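YfhH hypothetical protein (Bacillus subtilis, PDB 1SF9) is a homodimer of unknown function that may act as a transcriptional regulator. Local coordinates at residues A42-K47 with R65-A70; D93-S98 with E117-S122. All coordinates share one frame; numbering follows the deposited sequence. Where two conformers were deposited one is given.

Contact 1: residues A42-K47 with R65-A70; sequences ALLSEK and RKITMA
Lys66 meets Leu44 through the base of its side chain: CB of Lys66 lies 4.1 Å from CD1 of Leu44. The two side chains pass at about a right angle, and CB is the lysine atom that touches, while the far end of the lysine leads away from helix 34-53; the side chain also touches Met25 of helix 17-30. Ile67 carries most of the packing. Its CG1 is 3.5 Å from Leu44 CB and 4.0 Å from Leu44 CD1; the two side chains run past each other in opposite directions, overlapping along their lengths instead of meeting end to end. CG1 stands anti to the carbonyl carbon (chi1 -71°) and the chain then continues extended, which carries CD1 over to the next residue, 3.9 Å from both OG and the backbone N of Ser45. That hydroxyl is hydrogen-bonded to the carbonyl oxygen of Ile41, one turn back in its own helix, so its neighbour across the interface is a methyl group and its polar need is met at home. The backbones bear out a helical hairpin: the axes of the two short segments 42-47 and 65-70 approach to 9.7 Å at 159°, nearly antiparallel, and the CA atoms of Leu44 and Ile67 are 6.6 Å apart. With an alanine in place of Ile67, CG1 and CD1 go, which would probably open a gap beside Leu44 CB and leave Ser45 without its apolar neighbour. One turn further on, buried Ala70 presents CB toward helix 34-53 at 4.7 Å from Leu44 CD1. Leu44 and Ala70 both also touch Tyr29, by which helix 17-30 packs against the pair.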
# COMPACT_ATOMS: atom_id res chain seq x y z
N ALA A 42 6.66 -7.86 10.51
CA ALA A 42 6.39 -8.42 11.83
C ALA A 42 6.55 -7.35 12.91
O ALA A 42 5.74 -7.28 13.84
CB ALA A 42 7.35 -9.60 12.10
N LEU A 43 7.60 -6.53 12.81
CA LEU A 43 7.83 -5.48 13.79
C LEU A 43 6.71 -4.45 13.74
O LEU A 43 6.21 -4.01 14.77
CB LEU A 43 9.17 -4.82 13.54
CG LEU A 43 10.39 -5.69 13.88
CD1 LEU A 43 11.69 -4.97 13.55
CD2 LEU A 43 10.35 -6.05 15.36
N LEU A 44 6.31 -4.05 12.53
CA LEU A 44 5.23 -3.09 12.39
C LEU A 44 3.92 -3.65 12.96
O LEU A 44 3.15 -2.92 13.60
CB LEU A 44 5.02 -2.70 10.93
CG LEU A 44 6.11 -1.83 10.32
CD1 LEU A 44 5.93 -1.81 8.81
CD2 LEU A 44 6.06 -0.42 10.87
N SER A 45 3.68 -4.93 12.71
CA SER A 45 2.47 -5.59 13.17
C SER A 45 2.41 -5.66 14.68
O SER A 45 1.34 -5.51 15.26
CB SER A 45 2.34 -6.98 12.58
OG SER A 45 2.22 -6.89 11.17
N GLU A 46 3.56 -5.90 15.32
CA GLU A 46 3.57 -5.93 16.79
C GLU A 46 3.26 -4.53 17.33
O GLU A 46 2.53 -4.39 18.31
CB GLU A 46 4.92 -6.42 17.32
CG GLU A 46 4.91 -6.62 18.82
CD GLU A 46 4.06 -7.81 19.27
OE1 GLU A 46 3.75 -7.89 20.49
OE2 GLU A 46 3.71 -8.68 18.44
N LYS A 47 3.81 -3.49 16.72
CA LYS A 47 3.52 -2.13 17.19
C LYS A 47 2.04 -1.80 16.96
O LYS A 47 1.43 -1.10 17.77
CB LYS A 47 4.39 -1.10 16.47
CG LYS A 47 5.86 -1.20 16.85
CD LYS A 47 6.73 -0.18 16.10
CE LYS A 47 8.21 -0.36 16.48
NZ LYS A 47 9.05 0.57 15.68
N ARG A 65 -0.84 1.78 7.37
CA ARG A 65 -0.50 2.23 6.02
C ARG A 65 0.92 1.78 5.68
O ARG A 65 1.19 1.46 4.52
CB ARG A 65 -0.63 3.74 5.89
CG ARG A 65 -2.12 4.13 5.80
CD ARG A 65 -2.36 5.60 5.47
NE ARG A 65 -1.92 6.54 6.50
CZ ARG A 65 -2.67 6.93 7.53
NH1 ARG A 65 -2.19 7.81 8.40
NH2 ARG A 65 -3.89 6.44 7.71
N LYS A 66 1.83 1.80 6.65
CA LYS A 66 3.20 1.33 6.39
C LYS A 66 3.21 -0.16 6.08
O LYS A 66 3.95 -0.62 5.21
CB LYS A 66 4.12 1.60 7.57
CG LYS A 66 4.37 3.06 7.79
CD LYS A 66 5.39 3.30 8.86
CE LYS A 66 5.69 4.79 8.98
NZ LYS A 66 6.47 5.28 7.81
N ILE A 67 2.39 -0.93 6.80
CA ILE A 67 2.31 -2.38 6.56
C ILE A 67 1.79 -2.66 5.16
O ILE A 67 2.34 -3.49 4.43
CB ILE A 67 1.39 -3.06 7.62
CG1 ILE A 67 2.12 -3.05 8.97
CG2 ILE A 67 1.06 -4.48 7.21
CD1 ILE A 67 1.18 -3.28 10.15
N THR A 68 0.74 -1.95 4.76
CA THR A 68 0.18 -2.13 3.43
C THR A 68 1.27 -1.89 2.40
O THR A 68 1.36 -2.60 1.40
CB THR A 68 -0.99 -1.16 3.21
OG1 THR A 68 -2.05 -1.52 4.09
CG2 THR A 68 -1.47 -1.22 1.76
N MET A 69 2.11 -0.89 2.64
CA MET A 69 3.17 -0.60 1.68
C MET A 69 4.25 -1.66 1.68
O MET A 69 4.69 -2.10 0.62
CB MET A 69 3.77 0.77 1.95
CG MET A 69 2.86 1.87 1.55
SD MET A 69 2.42 1.79 -0.22
CE MET A 69 4.00 1.68 -0.97
N ALA A 70 4.68 -2.07 2.86
CA ALA A 70 5.72 -3.10 2.94
C ALA A 70 5.25 -4.36 2.23
O ALA A 70 6.02 -5.02 1.51
CB ALA A 70 6.07 -3.41 4.41

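Contact 2: residues D93-S98 with E117-S122; sequences DEFTIS and EALPIS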
# COMPACT_ATOMS: atom_id res chain seq x y z
N ASP A 93 -15.59 -2.16 -3.57
CA ASP A 93 -15.22 -1.56 -4.86
C ASP A 93 -14.37 -2.51 -5.74
O ASP A 93 -13.70 -3.41 -5.24
CB ASP A 93 -14.40 -0.28 -4.63
CG ASP A 93 -15.19 0.84 -3.97
OD1 ASP A 93 -14.56 1.88 -3.65
OD2 ASP A 93 -16.42 0.71 -3.77
N GLU A 94 -14.40 -2.24 -7.05
CA GLU A 94 -13.64 -3.00 -8.07
C GLU A 94 -12.74 -1.99 -8.75
O GLU A 94 -13.16 -0.86 -9.00
CB GLU A 94 -14.59 -3.64 -9.10
CG GLU A 94 -15.25 -4.92 -8.56
CD GLU A 94 -16.15 -5.63 -9.58
OE1 GLU A 94 -16.05 -5.38 -10.80
OE2 GLU A 94 -16.97 -6.45 -9.12
N PHE A 95 -11.51 -2.40 -9.02
CA PHE A 95 -10.52 -1.52 -9.60
C PHE A 95 -9.92 -2.17 -10.84
O PHE A 95 -9.40 -3.27 -10.78
CB PHE A 95 -9.44 -1.29 -8.54
CG PHE A 95 -8.36 -0.32 -8.94
CD1 PHE A 95 -7.15 -0.78 -9.44
CD2 PHE A 95 -8.53 1.05 -8.74
CE1 PHE A 95 -6.13 0.12 -9.73
CE2 PHE A 95 -7.50 1.96 -9.03
CZ PHE A 95 -6.30 1.49 -9.51
N THR A 96 -9.99 -1.45 -11.94
CA THR A 96 -9.42 -1.92 -13.20
C THR A 96 -8.05 -1.29 -13.38
O THR A 96 -7.90 -0.07 -13.29
CB THR A 96 -10.35 -1.53 -14.36
OG1 THR A 96 -11.65 -2.11 -14.13
CG2 THR A 96 -9.77 -2.00 -15.70
N ILE A 97 -7.04 -2.12 -13.64
CA ILE A 97 -5.69 -1.60 -13.80
C ILE A 97 -5.44 -1.01 -15.20
O ILE A 97 -5.79 -1.62 -16.20
CB ILE A 97 -4.66 -2.72 -13.58
CG1 ILE A 97 -4.77 -3.23 -12.14
CG2 ILE A 97 -3.21 -2.20 -13.82
CD1 ILE A 97 -3.63 -4.21 -11.75
N SER A 98 -4.84 0.17 -15.24
CA SER A 98 -4.48 0.81 -16.51
C SER A 98 -3.03 0.43 -16.79
O SER A 98 -2.66 0.03 -17.91
CB SER A 98 -4.63 2.33 -16.44
OG SER A 98 -6.01 2.70 -16.31
N GLU A 117 -6.32 6.80 -10.76
CA GLU A 117 -5.68 6.89 -9.47
C GLU A 117 -4.76 5.75 -9.17
O GLU A 117 -4.74 4.75 -9.90
CB GLU A 117 -6.74 6.95 -8.42
CG GLU A 117 -7.73 5.85 -8.57
CD GLU A 117 -8.27 5.48 -7.25
OE1 GLU A 117 -9.51 5.38 -7.09
OE2 GLU A 117 -7.42 5.29 -6.37
N ALA A 118 -4.00 5.87 -8.09
CA ALA A 118 -3.04 4.81 -7.80
C ALA A 118 -3.28 4.09 -6.49
O ALA A 118 -3.51 4.75 -5.48
CB ALA A 118 -1.65 5.39 -7.78
N LEU A 119 -3.20 2.76 -6.52
CA LEU A 119 -3.32 1.93 -5.31
C LEU A 119 -2.16 0.96 -5.22
O LEU A 119 -1.66 0.46 -6.24
CB LEU A 119 -4.59 1.07 -5.33
CG LEU A 119 -5.93 1.81 -5.24
CD1 LEU A 119 -7.07 0.81 -5.48
CD2 LEU A 119 -6.06 2.44 -3.86
N PRO A 120 -1.69 0.66 -3.99
CA PRO A 120 -0.57 -0.29 -3.86
C PRO A 120 -1.07 -1.66 -4.31
O PRO A 120 -2.22 -2.01 -4.06
CB PRO A 120 -0.28 -0.28 -2.37
CG PRO A 120 -0.80 1.06 -1.89
CD PRO A 120 -2.08 1.21 -2.68
N ILE A 121 -0.23 -2.45 -4.97
CA ILE A 121 -0.70 -3.75 -5.43
C ILE A 121 -1.14 -4.69 -4.31
O ILE A 121 -1.89 -5.62 -4.55
CB ILE A 121 0.33 -4.45 -6.36
CG1 ILE A 121 1.69 -4.56 -5.69
CG2 ILE A 121 0.44 -3.67 -7.66
CD1 ILE A 121 2.74 -5.29 -6.55
N SER A 122 -0.71 -4.42 -3.08
CA SER A 122 -1.09 -5.25 -1.95
C SER A 122 -2.58 -5.17 -1.59
O SER A 122 -3.05 -6.02 -0.83
CB SER A 122 -0.27 -4.87 -0.72
OG SER A 122 -0.27 -3.47 -0.57
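Phe95 lays one face of its ring under a methyl group of Leu119. CD1 of Leu119 sits 3.8 Å from the ring centroid and 19° off the ring normal, which meets the geometry of a CH-pi contact; its offset is toward the rim, at 3.6 Å from Phe95 CD2. CB of Phe95 points toward 117-122, and CG anti to the backbone N (chi1 -176°) sets the ring across the gap between the strands. The side chains span a wide separation: the nearest CA atoms, those of Phe95 and Leu119, are 9.1 Å apart, since strand 104-109 runs between strands 94-101 and 115-120 in the sheet, and the contact is made by side chains over that middle strand. At the ring edge the evidence is different in kind. The carbonyl oxygen of Glu117 lies in the plane of the ring, 3.6 Å from Phe95 CZ, facing the slightly electropositive rim instead of the pi cloud. The side chain of Glu117 adds aliphatic contact, with CG 3.9 Å from Phe95 CE2, and its carboxylate plane stands 83° from the ring plane. The carboxylate itself is engaged elsewhere: OE1 forms a salt bridge with NE of Arg109, whose NH2 pairs with OD1 of Asp93, so one guanidinium on the intervening strand joins acidic residues from both segments. Val88, from strand 85-88, touches both Phe95 and Leu119 and extends the apolar cluster. A strand order of 4-3-2-1-5, with a short 3-10 segment beginning at Ile121 between the fourth and fifth strands, is consistent with a small SH3-like barrel; Phe95 is buried, Leu119 and Glu117 only partly, as would fit the edge of such a barrel's apolar interior.

How the contacts relate
Contact 1 belongs to the helical part of the chain and contact 2 to the sheet that follows; their centres are 20 Å apart, on opposite sides of the chain's centre. They nevertheless meet where the two parts join: Ser122 OG is 2.7 Å from Thr68 O, a probable hydrogen bond tying the 3-10 segment of contact 2 to helix 57-74. Met69 also packs on Pro120, though both residues were deposited in two conformers. The bound platinum(II) ion lies about 5 Å from the side chain of Lys66 and about 14 Å from that of Leu119, and so is a neighbour of contact 1 alone.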